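Local coordinates for protein CurF (PDB 2Q35) that probably catalyses, as a crotonase-superfamily decarboxylase domain, a decarboxylation step in the beta-branching of a growing polyketide chain, at residues A[49-54]-A[91-96]; A[95-100]-A[113-118]. The protein carries 1 engineered substitution. All coordinates share one frame; numbering follows the deposited sequence.

Contact 1. Residues A[49-54]-A[91-96]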
loop_
_atom_site.group_PDB
_atom_site.type_symbol
_atom_site.label_atom_id
_atom_site.label_comp_id
_atom_site.label_asym_id
_atom_site.label_seq_id
_atom_site.Cartn_x
_atom_site.Cartn_y
_atom_site.Cartn_z
ATOM N N LYS A 49 5.764 -19.600 21.217
ATOM C CA LYS A 49 6.048 -19.229 19.837
ATOM C C LYS A 49 5.157 -18.118 19.276
ATOM O O LYS A 49 5.563 -17.427 18.338
ATOM C CB LYS A 49 5.928 -20.441 18.881
ATOM C CG LYS A 49 6.894 -21.564 19.121
ATOM C CD LYS A 49 6.568 -22.599 18.066
ATOM C CE LYS A 49 7.562 -23.698 17.983
ATOM N NZ LYS A 49 7.090 -24.671 16.982
ATOM N N VAL A 50 3.916 -18.019 19.774
ATOM C CA VAL A 50 2.937 -17.011 19.259
ATOM C C VAL A 50 2.159 -16.479 20.440
ATOM O O VAL A 50 1.739 -17.257 21.301
ATOM C CB VAL A 50 1.939 -17.624 18.207
ATOM C CG1 VAL A 50 0.995 -16.551 17.667
ATOM C CG2 VAL A 50 2.672 -18.282 17.040
ATOM N N VAL A 51 1.996 -15.159 20.514
ATOM C CA VAL A 51 1.165 -14.541 21.550
ATOM C C VAL A 51 -0.144 -14.032 20.912
ATOM O O VAL A 51 -0.097 -13.361 19.875
ATOM C CB VAL A 51 1.877 -13.326 22.146
ATOM C CG1 VAL A 51 0.908 -12.549 23.050
ATOM C CG2 VAL A 51 3.119 -13.752 22.912
ATOM N N ILE A 52 -1.291 -14.382 21.497
ATOM C CA ILE A 52 -2.553 -13.770 21.120
ATOM C C ILE A 52 -2.921 -12.777 22.205
ATOM O O ILE A 52 -3.130 -13.167 23.371
ATOM C CB ILE A 52 -3.649 -14.860 20.961
ATOM C CG1 ILE A 52 -3.214 -15.817 19.832
ATOM C CG2 ILE A 52 -5.021 -14.215 20.607
ATOM C CD1 ILE A 52 -4.154 -16.944 19.591
ATOM N N LEU A 53 -2.990 -11.502 21.839
ATOM C CA LEU A 53 -3.381 -10.453 22.788
ATOM C C LEU A 53 -4.852 -10.099 22.587
ATOM O O LEU A 53 -5.274 -9.775 21.488
ATOM C CB LEU A 53 -2.521 -9.209 22.558
ATOM C CG LEU A 53 -2.786 -7.976 23.427
ATOM C CD1 LEU A 53 -2.604 -8.244 24.931
ATOM C CD2 LEU A 53 -1.892 -6.788 22.974
ATOM N N THR A 54 -5.624 -10.120 23.662
ATOM C CA THR A 54 -7.069 -9.892 23.513
ATOM C C THR A 54 -7.618 -9.169 24.750
ATOM O O THR A 54 -6.924 -9.024 25.772
ATOM C CB THR A 54 -7.803 -11.213 23.195
ATOM O OG1 THR A 54 -9.087 -10.931 22.612
ATOM C CG2 THR A 54 -7.975 -12.097 24.445
ATOM N N ILE A 91 8.679 -12.776 19.657
ATOM C CA ILE A 91 7.831 -13.736 18.930
ATOM C C ILE A 91 6.599 -13.050 18.354
ATOM O O ILE A 91 6.178 -12.009 18.839
ATOM C CB ILE A 91 7.448 -14.969 19.797
ATOM C CG1 ILE A 91 6.781 -14.541 21.111
ATOM C CG2 ILE A 91 8.704 -15.852 20.047
ATOM C CD1 ILE A 91 6.069 -15.691 21.827
ATOM N N PRO A 92 6.028 -13.622 17.276
ATOM C CA PRO A 92 4.855 -12.969 16.662
ATOM C C PRO A 92 3.667 -12.798 17.612
ATOM O O PRO A 92 3.390 -13.670 18.460
ATOM C CB PRO A 92 4.439 -13.937 15.540
ATOM C CG PRO A 92 5.450 -14.985 15.464
ATOM C CD PRO A 92 6.474 -14.825 16.554
ATOM N N ILE A 93 2.999 -11.661 17.458
ATOM C CA ILE A 93 1.816 -11.320 18.242
ATOM C C ILE A 93 0.624 -11.129 17.302
ATOM O O ILE A 93 0.741 -10.434 16.278
ATOM C CB ILE A 93 2.039 -10.014 19.055
ATOM C CG1 ILE A 93 3.230 -10.132 19.998
ATOM C CG2 ILE A 93 0.761 -9.597 19.857
ATOM C CD1 ILE A 93 3.599 -8.745 20.601
ATOM N N ILE A 94 -0.513 -11.744 17.646
ATOM C CA ILE A 94 -1.791 -11.507 16.957
ATOM C C ILE A 94 -2.718 -10.742 17.904
ATOM O O ILE A 94 -2.994 -11.206 19.007
ATOM C CB ILE A 94 -2.471 -12.839 16.595
ATOM C CG1 ILE A 94 -1.534 -13.720 15.743
ATOM C CG2 ILE A 94 -3.832 -12.613 15.890
ATOM C CD1 ILE A 94 -1.995 -15.172 15.527
ATOM N N ALA A 95 -3.190 -9.566 17.489
ATOM C CA ALA A 95 -4.073 -8.768 18.342
ATOM C C ALA A 95 -5.486 -9.163 17.956
ATOM O O ALA A 95 -5.935 -8.823 16.861
ATOM C CB ALA A 95 -3.891 -7.303 18.092
ATOM N N ALA A 96 -6.147 -9.846 18.862
ATOM C CA ALA A 96 -7.545 -10.278 18.618
ATOM C C ALA A 96 -8.454 -9.218 19.227
ATOM O O ALA A 96 -8.780 -9.247 20.418
ATOM C CB ALA A 96 -7.807 -11.665 19.233
#

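Contact 2. Residues A[95-100]-A[113-118]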
loop_
_atom_site.group_PDB
_atom_site.type_symbol
_atom_site.label_atom_id
_atom_site.label_comp_id
_atom_site.label_asym_id
_atom_site.label_seq_id
_atom_site.Cartn_x
_atom_site.Cartn_y
_atom_site.Cartn_z
ATOM N N ALA A 95 -3.190 -9.566 17.489
ATOM C CA ALA A 95 -4.073 -8.768 18.342
ATOM C C ALA A 95 -5.486 -9.163 17.956
ATOM O O ALA A 95 -5.935 -8.823 16.861
ATOM C CB ALA A 95 -3.891 -7.303 18.092
ATOM N N ALA A 96 -6.147 -9.846 18.862
ATOM C CA ALA A 96 -7.545 -10.278 18.618
ATOM C C ALA A 96 -8.454 -9.218 19.227
ATOM O O ALA A 96 -8.780 -9.247 20.418
ATOM C CB ALA A 96 -7.807 -11.665 19.233
ATOM N N MET A 97 -8.784 -8.217 18.422
ATOM C CA MET A 97 -9.517 -7.073 18.926
ATOM C C MET A 97 -11.019 -7.413 18.826
ATOM O O MET A 97 -11.708 -6.973 17.908
ATOM C CB MET A 97 -9.142 -5.813 18.165
ATOM C CG MET A 97 -7.652 -5.508 18.233
ATOM S SD MET A 97 -7.237 -3.801 17.755
ATOM C CE MET A 97 -8.126 -3.651 16.200
ATOM N N GLN A 98 -11.476 -8.189 19.800
ATOM C CA GLN A 98 -12.877 -8.683 19.811
ATOM C C GLN A 98 -13.865 -7.598 20.230
ATOM O O GLN A 98 -15.094 -7.770 20.103
ATOM C CB GLN A 98 -12.991 -9.929 20.710
ATOM C CG GLN A 98 -13.340 -9.711 22.205
ATOM C CD GLN A 98 -12.463 -8.698 22.939
ATOM O OE1 GLN A 98 -11.259 -8.537 22.652
ATOM N NE2 GLN A 98 -13.070 -7.991 23.886
ATOM N N GLY A 99 -13.326 -6.535 20.812
ATOM C CA GLY A 99 -14.070 -5.372 21.285
ATOM C C GLY A 99 -13.549 -4.049 20.747
ATOM O O GLY A 99 -12.742 -4.011 19.811
ATOM N N HIS A 100 -14.039 -2.956 21.322
ATOM C CA HIS A 100 -13.739 -1.641 20.802
ATOM C C HIS A 100 -12.260 -1.358 21.068
ATOM O O HIS A 100 -11.680 -1.879 22.029
ATOM C CB HIS A 100 -14.524 -0.582 21.558
ATOM C CG HIS A 100 -15.999 -0.837 21.616
ATOM N ND1 HIS A 100 -16.780 -0.950 20.487
ATOM C CD2 HIS A 100 -16.839 -0.938 22.670
ATOM C CE1 HIS A 100 -18.041 -1.137 20.844
ATOM N NE2 HIS A 100 -18.102 -1.148 22.165
ATOM N N ASP A 113 1.825 -8.006 15.054
ATOM C CA ASP A 113 2.209 -8.463 13.731
ATOM C C ASP A 113 1.016 -8.802 12.863
ATOM O O ASP A 113 1.051 -8.625 11.637
ATOM C CB ASP A 113 3.142 -9.652 13.863
ATOM C CG ASP A 113 4.336 -9.318 14.734
ATOM O OD1 ASP A 113 5.234 -8.553 14.284
ATOM O OD2 ASP A 113 4.341 -9.740 15.901
ATOM N N PHE A 114 -0.041 -9.274 13.513
ATOM C CA PHE A 114 -1.316 -9.581 12.855
ATOM C C PHE A 114 -2.437 -8.977 13.687
ATOM O O PHE A 114 -2.294 -8.821 14.904
ATOM C CB PHE A 114 -1.502 -11.086 12.824
ATOM C CG PHE A 114 -0.478 -11.793 11.979
ATOM C CD1 PHE A 114 0.701 -12.269 12.555
ATOM C CD2 PHE A 114 -0.684 -11.971 10.619
ATOM C CE1 PHE A 114 1.653 -12.910 11.771
ATOM C CE2 PHE A 114 0.249 -12.633 9.838
ATOM C CZ PHE A 114 1.425 -13.072 10.411
ATOM N N VAL A 115 -3.557 -8.627 13.039
ATOM C CA VAL A 115 -4.629 -7.927 13.745
ATOM C C VAL A 115 -5.942 -8.504 13.214
ATOM O O VAL A 115 -6.078 -8.745 12.007
ATOM C CB VAL A 115 -4.596 -6.410 13.494
ATOM C CG1 VAL A 115 -5.641 -5.685 14.322
ATOM C CG2 VAL A 115 -3.176 -5.838 13.815
ATOM N N VAL A 116 -6.877 -8.748 14.133
ATOM C CA VAL A 116 -8.244 -9.205 13.756
ATOM C C VAL A 116 -9.234 -8.237 14.406
ATOM O O VAL A 116 -9.125 -7.914 15.606
ATOM C CB VAL A 116 -8.549 -10.634 14.245
ATOM C CG1 VAL A 116 -9.908 -11.110 13.660
ATOM C CG2 VAL A 116 -7.442 -11.608 13.843
ATOM N N PHE A 117 -10.229 -7.780 13.621
ATOM C CA PHE A 117 -11.183 -6.768 14.084
ATOM C C PHE A 117 -12.548 -7.445 14.192
ATOM O O PHE A 117 -12.779 -8.433 13.482
ATOM C CB PHE A 117 -11.370 -5.659 13.040
ATOM C CG PHE A 117 -10.209 -4.702 12.925
ATOM C CD1 PHE A 117 -10.336 -3.401 13.383
ATOM C CD2 PHE A 117 -9.051 -5.091 12.282
ATOM C CE1 PHE A 117 -9.248 -2.481 13.262
ATOM C CE2 PHE A 117 -7.976 -4.202 12.161
ATOM C CZ PHE A 117 -8.091 -2.899 12.651
ATOM N N SER A 118 -13.391 -6.912 15.078
ATOM C CA SER A 118 -14.811 -7.337 15.228
ATOM C C SER A 118 -15.698 -6.480 14.329
ATOM O O SER A 118 -15.614 -5.247 14.324
ATOM C CB SER A 118 -15.230 -7.162 16.693
ATOM O OG SER A 118 -16.654 -7.052 16.832
#

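Contact 1. Residues A[49-54]-A[91-96]
I91 reaches V51 because its CG1 sits between the backbone N and the carbonyl carbon (chi1 55°), from where a nearly extended second torsion sends CD1 across to the other strand. V51 meets it with CG2, the branch anti to its own carbonyl carbon, and the two side chains cross at about a right angle with CD1 of I91 3.7 Å from CG2 of V51. At the far end of the pairing T54 turns OG1 anti to its backbone N (chi1 -160°), so that the hydroxyl gives a hydrogen bond of 2.8 Å from OG1 of T54 to O of A96, arriving in the carbonyl plane on a lone pair.

Between these ends the backbones form a parallel ladder. V51 N donates to P92 O, I94 N to V51 O (2.8 Å) and L53 N to I94 O; A96 N closes the series on L53 O. One rung is missing by chemistry: P92 has no N-H, and its CD lies 3.3 Å from K49 O, a buried oxygen with no hydrogen-bonding partner.

Beta-branched residues suit the extended backbone and fill both faces. V50 CG1 and I94 CD1 approach to 3.9 Å, on the side that looks to helix 178-192. Further along that face the small A96 accepts a neighbouring branch, with I52 CG2 4.0 Å from A96 CB. On the other face V51, L53 and I93 pack against helix 29-44. The NZ of K49 is held by the carbonyls of A193 and S195. Strands 50-54 and 93-97 are thus adjacent parallel strands of a sheet with helices on both faces, joined by a helix-containing crossover as in the crotonase fold.

Contact 2. Residues A[95-100]-A[113-118]
A Met-aromatic contact between M97 and F117 marks one face of this parallel strand pair in the crotonase core. The two side chains lie side by side, and the bend at chi3 (-50°) folds the M97 methyl over a face of the F117 ring. CE stands 3.6 Å from the ring centroid, 20° off the normal, a CH-pi contact, while SD of M97 stands higher above the same face, 5.3 Å from the centroid. The same CE touches CG1 of V115 at 3.7 Å, so a flexible, unbranched methionine serves both neighbours. Replacing F117 by an alanine would probably open a gap under CE of M97 and leave the methionine end freer to turn.

The backbones are joined by A95 N to F114 O, V116 N to A95 O (2.9 Å) and M97 N to V116 O. A95, with only a methyl, fits beside V115. M97 is the centre of an inverse gamma turn, with a weak bond from Q98 N to A96 O, and Y123 OH is hydrogen-bonded to both M97 O and S118 N. Strands 93-97 and 114-118 are thus neighbouring parallel strands of the central sheet in a domain of the crotonase fold.

The two contacts lie side by side in one sheet, their centres about 10 Å apart, and share strand 93-97 with A95 and A96 in both. Strand 50-54 borders it on one side and strand 114-118 on the other, so sheet order follows chain order, with helices 66-73 and 83-87 in the first connection and helix 104-110 in the second. D113 ties contact 2 to contact 1: OD2 probably bonds to I93 N and also pairs with K204. In crotonases two backbone N-H groups generally form the oxyanion hole, one of them at the start of a helix; here strand 93-97 likewise runs on toward helix 104-110, consistent with a scaffold for the active site.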